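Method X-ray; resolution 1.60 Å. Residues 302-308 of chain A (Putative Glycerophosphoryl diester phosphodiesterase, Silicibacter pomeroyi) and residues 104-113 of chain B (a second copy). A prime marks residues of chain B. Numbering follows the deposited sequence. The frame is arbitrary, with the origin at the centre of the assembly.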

# COMPACT_ATOMS: atom_id res chain seq x y z
N GLN A 302 -2.87 3.71 -11.99
CA GLN A 302 -4.12 3.01 -12.33
C GLN A 302 -5.28 3.99 -12.43
O GLN A 302 -6.07 3.94 -13.38
CB GLN A 302 -4.46 2.00 -11.27
CG GLN A 302 -3.58 0.75 -11.22
CD GLN A 302 -3.75 -0.11 -9.98
OE1 GLN A 302 -4.43 0.28 -8.98
NE2 GLN A 302 -3.12 -1.27 -9.99
N ARG A 303 -5.42 4.86 -11.42
CA ARG A 303 -6.54 5.81 -11.41
C ARG A 303 -6.55 6.79 -12.59
O ARG A 303 -7.60 7.11 -13.14
CB ARG A 303 -6.60 6.50 -10.06
CG ARG A 303 -7.13 5.57 -8.99
CD ARG A 303 -8.69 5.37 -9.04
NE ARG A 303 -9.30 6.68 -8.83
CZ ARG A 303 -9.45 7.26 -7.65
NH1 ARG A 303 -9.32 6.56 -6.52
NH2 ARG A 303 -9.78 8.53 -7.61
N ILE A 304 -5.37 7.20 -12.99
CA ILE A 304 -5.23 8.10 -14.16
C ILE A 304 -5.59 7.33 -15.43
O ILE A 304 -6.36 7.82 -16.23
CB ILE A 304 -3.85 8.75 -14.24
CG1 ILE A 304 -3.73 9.85 -13.16
CG2 ILE A 304 -3.61 9.30 -15.62
CD1 ILE A 304 -2.33 10.24 -12.88
N LEU A 305 -5.15 6.07 -15.54
CA LEU A 305 -5.53 5.27 -16.72
C LEU A 305 -7.04 5.05 -16.78
O LEU A 305 -7.66 5.26 -17.81
CB LEU A 305 -4.75 3.96 -16.81
CG LEU A 305 -3.23 4.09 -16.98
CD1 LEU A 305 -2.53 2.73 -16.88
CD2 LEU A 305 -2.87 4.78 -18.31
N ILE A 306 -7.64 4.71 -15.64
CA ILE A 306 -9.10 4.57 -15.61
C ILE A 306 -9.81 5.88 -15.98
O ILE A 306 -10.78 5.87 -16.72
CB ILE A 306 -9.59 4.10 -14.20
CG1 ILE A 306 -9.15 2.66 -13.87
CG2 ILE A 306 -11.10 4.27 -14.04
CD1 ILE A 306 -9.59 1.61 -14.84
N ASP A 307 -9.33 7.00 -15.48
CA ASP A 307 -9.89 8.30 -15.81
C ASP A 307 -9.82 8.59 -17.34
O ASP A 307 -10.70 9.26 -17.92
CB ASP A 307 -9.16 9.40 -15.07
CG ASP A 307 -9.79 10.75 -15.35
OD1 ASP A 307 -10.88 11.01 -14.79
OD2 ASP A 307 -9.25 11.50 -16.23
N MSE A 308 -8.80 8.05 -17.97
CA MSE A 308 -8.59 8.14 -19.43
C MSE A 308 -9.28 7.05 -20.22
O MSE A 308 -9.13 6.96 -21.44
CB MSE A 308 -7.05 8.10 -19.77
CG MSE A 308 -6.35 9.25 -19.14
SE MSE A 308 -4.44 9.22 -19.39
CE MSE A 308 -4.30 9.62 -21.27
N GLY B 104 -12.94 0.13 -6.05
CA GLY B 104 -12.31 1.40 -6.47
C GLY B 104 -13.30 2.55 -6.40
O GLY B 104 -14.49 2.35 -6.14
N LEU B 105 -12.81 3.75 -6.65
CA LEU B 105 -13.59 4.93 -6.64
C LEU B 105 -13.67 5.55 -8.04
O LEU B 105 -12.82 5.33 -8.90
CB LEU B 105 -12.95 5.98 -5.71
CG LEU B 105 -12.80 5.62 -4.25
CD1 LEU B 105 -12.02 6.74 -3.54
CD2 LEU B 105 -14.18 5.41 -3.71
N ASP B 106 -14.75 6.28 -8.23
CA ASP B 106 -14.99 7.01 -9.46
C ASP B 106 -14.25 8.33 -9.38
O ASP B 106 -14.68 9.25 -8.64
CB ASP B 106 -16.49 7.23 -9.65
CG ASP B 106 -16.83 7.88 -10.96
OD1 ASP B 106 -15.93 8.48 -11.66
OD2 ASP B 106 -18.03 7.89 -11.34
N GLY B 107 -13.17 8.47 -10.18
CA GLY B 107 -12.35 9.65 -10.14
C GLY B 107 -12.95 10.95 -10.68
O GLY B 107 -12.33 12.01 -10.63
N ARG B 108 -14.15 10.87 -11.25
CA ARG B 108 -14.89 12.03 -11.74
C ARG B 108 -15.80 12.60 -10.64
O ARG B 108 -16.41 13.68 -10.84
CB ARG B 108 -15.68 11.64 -12.97
CG ARG B 108 -14.78 11.51 -14.22
CD ARG B 108 -15.64 11.09 -15.43
NE ARG B 108 -14.88 11.26 -16.67
CZ ARG B 108 -13.93 10.44 -17.09
NH1 ARG B 108 -13.63 9.33 -16.44
NH2 ARG B 108 -13.30 10.71 -18.21
N THR B 109 -15.83 11.96 -9.47
CA THR B 109 -16.71 12.40 -8.36
C THR B 109 -15.88 13.16 -7.33
O THR B 109 -14.66 13.01 -7.23
CB THR B 109 -17.43 11.22 -7.68
OG1 THR B 109 -16.48 10.38 -6.98
CG2 THR B 109 -18.24 10.44 -8.72
N VAL B 110 -16.56 14.01 -6.56
CA VAL B 110 -15.89 14.69 -5.47
C VAL B 110 -15.23 13.69 -4.46
O VAL B 110 -14.07 13.83 -4.10
CB VAL B 110 -16.92 15.57 -4.68
CG1 VAL B 110 -16.20 16.13 -3.41
CG2 VAL B 110 -17.51 16.67 -5.58
N TYR B 111 -15.93 12.64 -4.06
CA TYR B 111 -15.38 11.67 -3.12
C TYR B 111 -14.17 10.98 -3.72
O TYR B 111 -13.16 10.84 -3.08
CB TYR B 111 -16.43 10.64 -2.73
CG TYR B 111 -16.03 9.76 -1.60
CD1 TYR B 111 -16.11 10.21 -0.28
CD2 TYR B 111 -15.59 8.46 -1.80
CE1 TYR B 111 -15.71 9.46 0.77
CE2 TYR B 111 -15.22 7.65 -0.73
CZ TYR B 111 -15.30 8.15 0.58
OH TYR B 111 -14.99 7.30 1.63
N GLY B 112 -14.30 10.54 -4.98
CA GLY B 112 -13.18 9.86 -5.63
C GLY B 112 -11.94 10.76 -5.73
O GLY B 112 -10.80 10.29 -5.56
N ARG B 113 -12.14 12.07 -5.99
CA ARG B 113 -11.03 13.00 -6.10
C ARG B 113 -10.30 13.28 -4.78
O ARG B 113 -9.18 13.80 -4.80
CB ARG B 113 -11.44 14.30 -6.82
CG ARG B 113 -11.77 14.06 -8.27
CD ARG B 113 -12.47 15.20 -8.97
NE ARG B 113 -12.49 14.88 -10.41
CZ ARG B 113 -12.95 15.68 -11.37
NH1 ARG B 113 -13.43 16.88 -11.05
NH2 ARG B 113 -12.86 15.31 -12.67
O HOH W 1 -9.81 3.60 -6.17
O HOH W 2 -11.24 13.07 -13.29

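What holds the two chains together most firmly? Two arginines, one from each chain, each reach a backbone carbonyl across the contact. Arg303 NH2 donates to Gly112′ O at 2.9 Å, and the oxygen lies at the edge of the guanidinium, near its plane, where the N-H bonds point. In return, Arg108′ NH2 donates to Asp307 O at 3.0 Å, joined by a weak bond from Arg108′ NH1 to the same Asp307 O at 3.3 Å. The acceptor sits in the last turn of the helix, where carbonyl groups have no later helical N-H to meet them and remain free for an outside donor.

Does the carboxylate of Asp307 also pair with Arg108′? It does, but only through charge. Asp307 OD1 stands 3.6 Å from Arg108′ NH1, a long salt bridge, and lies over one face of the guanidinium, so no N-H points at it. The directional bonds of this arginine go to the backbone of Asp307, while the side chain of the same residue adds electrostatic attraction from above the plane.

How does water extend these links? Water 1 accepts from both Arg303 NH1 and Leu105′ N, each at 3.0 Å, and so ties the second terminal nitrogen of Arg303 to the chain B backbone. Water 2 donates to Asp307 OD1 at 2.6 Å and to Gly107′ O at 3.1 Å, and accepts from Arg113′ NH2 at 2.8 Å. Asp307 thereby reaches Arg113′ without touching it. Gly107′ O also receives a direct bond from Arg113′ NE at 2.9 Å, which helps hold that side chain beside the water.

What keeps the chain B surface in shape to receive Arg303? A type I turn runs from Asp106′ to Thr109′, and Arg108′ N donates to Asp106′ OD1 at 3.0 Å within it. Thr109′ then caps the following helix, its OG1 accepting from Gly112′ N at 3.0 Å and donating to Asp106′ O at 2.7 Å. Gly112′ is therefore fixed at its nitrogen while its carbonyl meets Arg303. An ideal CB on this glycine would fall 1.9 Å from Asp106′ O, so the close fold leaves no room for one.

Where does packing take over? Mainly around Arg303, whose m, m, m side chain is buried against chain B. Leu105′ CB lies over one face of its guanidinium, 3.8 Å from Arg303 NH1, and Gly107′ CA approaches Arg303 NH2 obliquely, also at 3.8 Å.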